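Protein tyrosine phosphatase-like protein (Leishmania major, PDB 3S4O) removes phosphate from phosphotyrosine in proteins and may act as a virulence factor supporting intracellular survival of the parasite in host macrophages. Local coordinates at residues Pro33-Leu36 against Pro37-Ile40; Asp60-Leu63 against Val64-Arg67. All blocks are in the same frame, centred on the assembly; numbering follows the deposited sequence.

Contact 1 of 2, residues Pro33-Leu36 against Pro37-Ile40; sequences PSNL and PTYI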
loop_
_atom_site.group_PDB
_atom_site.type_symbol
_atom_site.label_atom_id
_atom_site.label_comp_id
_atom_site.label_asym_id
_atom_site.label_seq_id
_atom_site.Cartn_x
_atom_site.Cartn_y
_atom_site.Cartn_z
ATOM N N PRO A 33 3.125 -19.809 -4.503
ATOM C CA PRO A 33 4.505 -20.273 -4.308
ATOM C C PRO A 33 5.210 -20.684 -5.596
ATOM O O PRO A 33 6.413 -20.454 -5.742
ATOM C CB PRO A 33 4.333 -21.490 -3.404
ATOM C CG PRO A 33 3.097 -21.200 -2.621
ATOM C CD PRO A 33 2.198 -20.415 -3.524
ATOM N N SER A 34 4.465 -21.295 -6.510
ATOM C CA SER A 34 5.025 -21.762 -7.785
ATOM C C SER A 34 5.318 -20.633 -8.778
ATOM O O SER A 34 6.179 -20.777 -9.648
ATOM C CB SER A 34 4.091 -22.780 -8.443
ATOM O OG SER A 34 2.831 -22.198 -8.712
ATOM N N ASN A 35 4.597 -19.526 -8.656
ATOM C CA ASN A 35 4.793 -18.378 -9.549
ATOM C C ASN A 35 5.638 -17.267 -8.899
ATOM O O ASN A 35 5.792 -16.186 -9.470
ATOM C CB ASN A 35 3.425 -17.825 -10.011
ATOM C CG ASN A 35 3.533 -16.752 -11.114
ATOM O OD1 ASN A 35 3.353 -15.548 -10.856
ATOM N ND2 ASN A 35 3.798 -17.193 -12.349
ATOM N N LEU A 36 6.186 -17.546 -7.716
ATOM C CA LEU A 36 6.867 -16.522 -6.914
ATOM C C LEU A 36 8.060 -15.832 -7.610
ATOM O O LEU A 36 8.222 -14.629 -7.473
ATOM C CB LEU A 36 7.288 -17.070 -5.542
ATOM C CG LEU A 36 7.755 -16.007 -4.534
ATOM C CD1 LEU A 36 6.705 -14.940 -4.292
ATOM C CD2 LEU A 36 8.136 -16.684 -3.215
ATOM N N PRO A 37 8.886 -16.574 -8.342
ATOM C CA PRO A 37 9.997 -15.946 -9.066
ATOM C C PRO A 37 9.533 -14.968 -10.147
ATOM O O PRO A 37 10.095 -13.879 -10.277
ATOM C CB PRO A 37 10.707 -17.134 -9.708
ATOM C CG PRO A 37 10.405 -18.270 -8.821
ATOM C CD PRO A 37 9.005 -18.041 -8.351
ATOM N N THR A 38 8.522 -15.369 -10.915
ATOM C CA THR A 38 7.915 -14.486 -11.923
ATOM C C THR A 38 7.346 -13.232 -11.270
ATOM O O THR A 38 7.495 -12.117 -11.771
ATOM C CB THR A 38 6.767 -15.177 -12.681
ATOM O OG1 THR A 38 7.259 -16.375 -13.290
ATOM C CG2 THR A 38 6.198 -14.257 -13.763
ATOM N N TYR A 39 6.691 -13.445 -10.140
ATOM C CA TYR A 39 6.053 -12.387 -9.373
ATOM C C TYR A 39 7.083 -11.374 -8.864
ATOM O O TYR A 39 6.906 -10.167 -8.987
ATOM C CB TYR A 39 5.310 -13.031 -8.206
ATOM C CG TYR A 39 4.447 -12.107 -7.379
ATOM C CD1 TYR A 39 4.983 -11.407 -6.312
ATOM C CD2 TYR A 39 3.084 -11.984 -7.628
ATOM C CE1 TYR A 39 4.206 -10.590 -5.523
ATOM C CE2 TYR A 39 2.288 -11.167 -6.846
ATOM C CZ TYR A 39 2.859 -10.468 -5.795
ATOM O OH TYR A 39 2.107 -9.635 -5.002
ATOM N N ILE A 40 8.169 -11.883 -8.299
ATOM C CA ILE A 40 9.250 -11.022 -7.831
ATOM C C ILE A 40 9.829 -10.195 -8.983
ATOM O O ILE A 40 10.093 -9.003 -8.826
ATOM C CB ILE A 40 10.388 -11.811 -7.202
ATOM C CG1 ILE A 40 9.987 -12.339 -5.832
ATOM C CG2 ILE A 40 11.620 -10.913 -7.074
ATOM C CD1 ILE A 40 10.767 -13.569 -5.426
HETATM O O HOH W 1 7.824 -18.477 -11.572
#
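N35 and Y39 are joined by a well-formed backbone hydrogen bond: Y39 N donates to N35 O over 3.0 Å, with 157° at the hydrogen. One residue on, I40 N gives its hydrogen to L36 O over 2.9 Å. Both bonds have i to i+4 spacing, which marks the helix as begun by the N35-Y39 pair. P37, in the first turn, has no N-H to give. A water bridges T38 OG1, at 2.8 Å, and S34 O, the latter by a weak bond.

Among the side chains, N35 has CG anti to its backbone nitrogen (chi1 -171°), which carries the amide forward beside T38; ND2 lies 3.6 Å from T38 CB. The N35 side chain makes no capping bond, although the residue is at the N-cap position. L36 CB lies 3.4 Å from P37 CD, a closeness imposed on the residue before a proline by the fixed ring rather than independent packing. Further along, L36 CG lies 4.0 Å from I40 CD1. L36 CD1 approaches the Y39 ring obliquely, while Y39 OH is held by the carbonyl of D29. With N35 as N-cap residue and P37 in the opening turn, the segment is the N-terminal end of helix 36-44, entered from the loop that follows strand 21-28 in the phosphatase fold.

Contact 2 of 2, residues Asp60-Leu63 against Val64-Arg67; sequences DATL and VKSR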
loop_
_atom_site.group_PDB
_atom_site.type_symbol
_atom_site.label_atom_id
_atom_site.label_comp_id
_atom_site.label_asym_id
_atom_site.label_seq_id
_atom_site.Cartn_x
_atom_site.Cartn_y
_atom_site.Cartn_z
ATOM N N ASP A 60 7.012 -17.844 1.421
ATOM C CA ASP A 60 8.256 -17.530 2.123
ATOM C C ASP A 60 8.807 -16.167 1.710
ATOM O O ASP A 60 9.345 -15.996 0.611
ATOM C CB ASP A 60 9.303 -18.619 1.877
ATOM C CG ASP A 60 10.410 -18.608 2.911
ATOM O OD1 ASP A 60 10.561 -17.589 3.630
ATOM O OD2 ASP A 60 11.145 -19.622 2.994
ATOM N N ALA A 61 8.710 -15.213 2.632
ATOM C CA ALA A 61 9.101 -13.824 2.378
ATOM C C ALA A 61 10.613 -13.649 2.143
ATOM O O ALA A 61 11.040 -12.687 1.514
ATOM C CB ALA A 61 8.624 -12.929 3.518
ATOM N N THR A 62 11.413 -14.587 2.638
ATOM C CA THR A 62 12.876 -14.496 2.533
ATOM C C THR A 62 13.356 -14.492 1.078
ATOM O O THR A 62 14.371 -13.876 0.759
ATOM C CB THR A 62 13.577 -15.641 3.288
ATOM O OG1 THR A 62 13.056 -16.903 2.845
ATOM C CG2 THR A 62 13.365 -15.491 4.801
ATOM N N LEU A 63 12.612 -15.171 0.204
ATOM C CA LEU A 63 12.936 -15.168 -1.236
ATOM C C LEU A 63 12.757 -13.806 -1.870
ATOM O O LEU A 63 13.340 -13.539 -2.907
ATOM C CB LEU A 63 12.083 -16.152 -2.037
ATOM C CG LEU A 63 12.386 -16.238 -3.560
ATOM C CD1 LEU A 63 13.895 -16.185 -3.920
ATOM C CD2 LEU A 63 11.755 -17.481 -4.189
ATOM N N VAL A 64 11.900 -12.980 -1.282
ATOM C CA VAL A 64 11.627 -11.644 -1.801
ATOM C C VAL A 64 12.649 -10.669 -1.243
ATOM O O VAL A 64 13.135 -9.790 -1.954
ATOM C CB VAL A 64 10.187 -11.169 -1.449
ATOM C CG1 VAL A 64 9.949 -9.744 -1.957
ATOM C CG2 VAL A 64 9.140 -12.106 -2.025
ATOM N N LYS A 65 12.974 -10.838 0.034
ATOM C CA LYS A 65 13.954 -9.994 0.717
ATOM C C LYS A 65 15.314 -10.069 0.049
ATOM O O LYS A 65 16.054 -9.089 0.012
ATOM C CB LYS A 65 14.095 -10.396 2.186
ATOM C CG LYS A 65 12.967 -9.896 3.092
ATOM C CD LYS A 65 13.337 -10.121 4.576
ATOM C CE LYS A 65 12.479 -11.139 5.303
ATOM N NZ LYS A 65 11.225 -11.580 4.630
ATOM N N SER A 66 15.632 -11.238 -0.492
ATOM C CA SER A 66 16.956 -11.493 -1.035
ATOM C C SER A 66 17.116 -10.873 -2.417
ATOM O O SER A 66 18.196 -10.885 -2.984
ATOM C CB SER A 66 17.234 -13.001 -1.079
ATOM O OG SER A 66 16.586 -13.614 -2.177
ATOM N N ARG A 67 16.034 -10.325 -2.951
ATOM C CA ARG A 67 16.071 -9.711 -4.280
ATOM C C ARG A 67 15.832 -8.218 -4.216
ATOM O O ARG A 67 15.326 -7.621 -5.158
ATOM C CB ARG A 67 15.076 -10.404 -5.189
ATOM C CG ARG A 67 15.473 -11.853 -5.357
ATOM C CD ARG A 67 14.689 -12.602 -6.375
ATOM N NE ARG A 67 15.150 -13.986 -6.490
ATOM C CZ ARG A 67 16.238 -14.379 -7.154
ATOM N NH1 ARG A 67 16.566 -15.668 -7.187
ATOM N NH2 ARG A 67 17.009 -13.502 -7.792
#
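Helix 62-65 is the short helix of the beta-alpha-beta unit that runs from strand 48-53 to strand 70-73, and A61 O binds its first turn by accepting two backbone hydrogens. K65 N donates to A61 O over 3.1 Å at 160°, an i to i+4 bond; V64 N donates to the same oxygen over 2.9 Å but bent to 141°, an i to i+3 bond. S66 N continues the pattern to T62 O.

The start of the turn is capped by D60. Its OD1 accepts from T62 OG1 at 2.7 Å and from T62 N at 3.3 Å, both reaching it from the same face of the carboxylate, so one oxygen grips a hydroxyl and an amide together.

At the far end, S66 OG, placed between its own backbone nitrogen and carbonyl carbon (chi1 78°), turns back to make a weak bond to L63 O. The K65 chain bends at chi3 and chi4 away from staggered values, and the position of its ammonium end is doubtful. The V64 side chain packs on V71 of strand 70-73 and on Y59 and I69. The L63 and R67 side chains run alongside each other, and L63 CD1 meets the rim of the guanidinium close to the plane of the group, 3.6 Å from R67 NE.

Contacts 1 and 2 pack directly against each other, their centres about 11 Å apart, so that the start of helix 36-44 rests on helix 62-65. Largely side-chain packing joins them: L36 CD2 lies 3.8 Å from L63 CD2, and I40 CG1 lies 3.9 Å from V64 CG2. I40 also reaches the end of contact 2, with its CG2 3.6 Å from R67 CD. A polar tie comes from Q44, further along helix 36-44, whose NE2 donates to R67 O. The pair lies to one side of the catalytic pocket: the Y39 side chain is about 11 Å from the bound thiosulfate and about 10 Å from that of C116, the predicted phosphocysteine residue, while contact 2 lies away from the annotated sites.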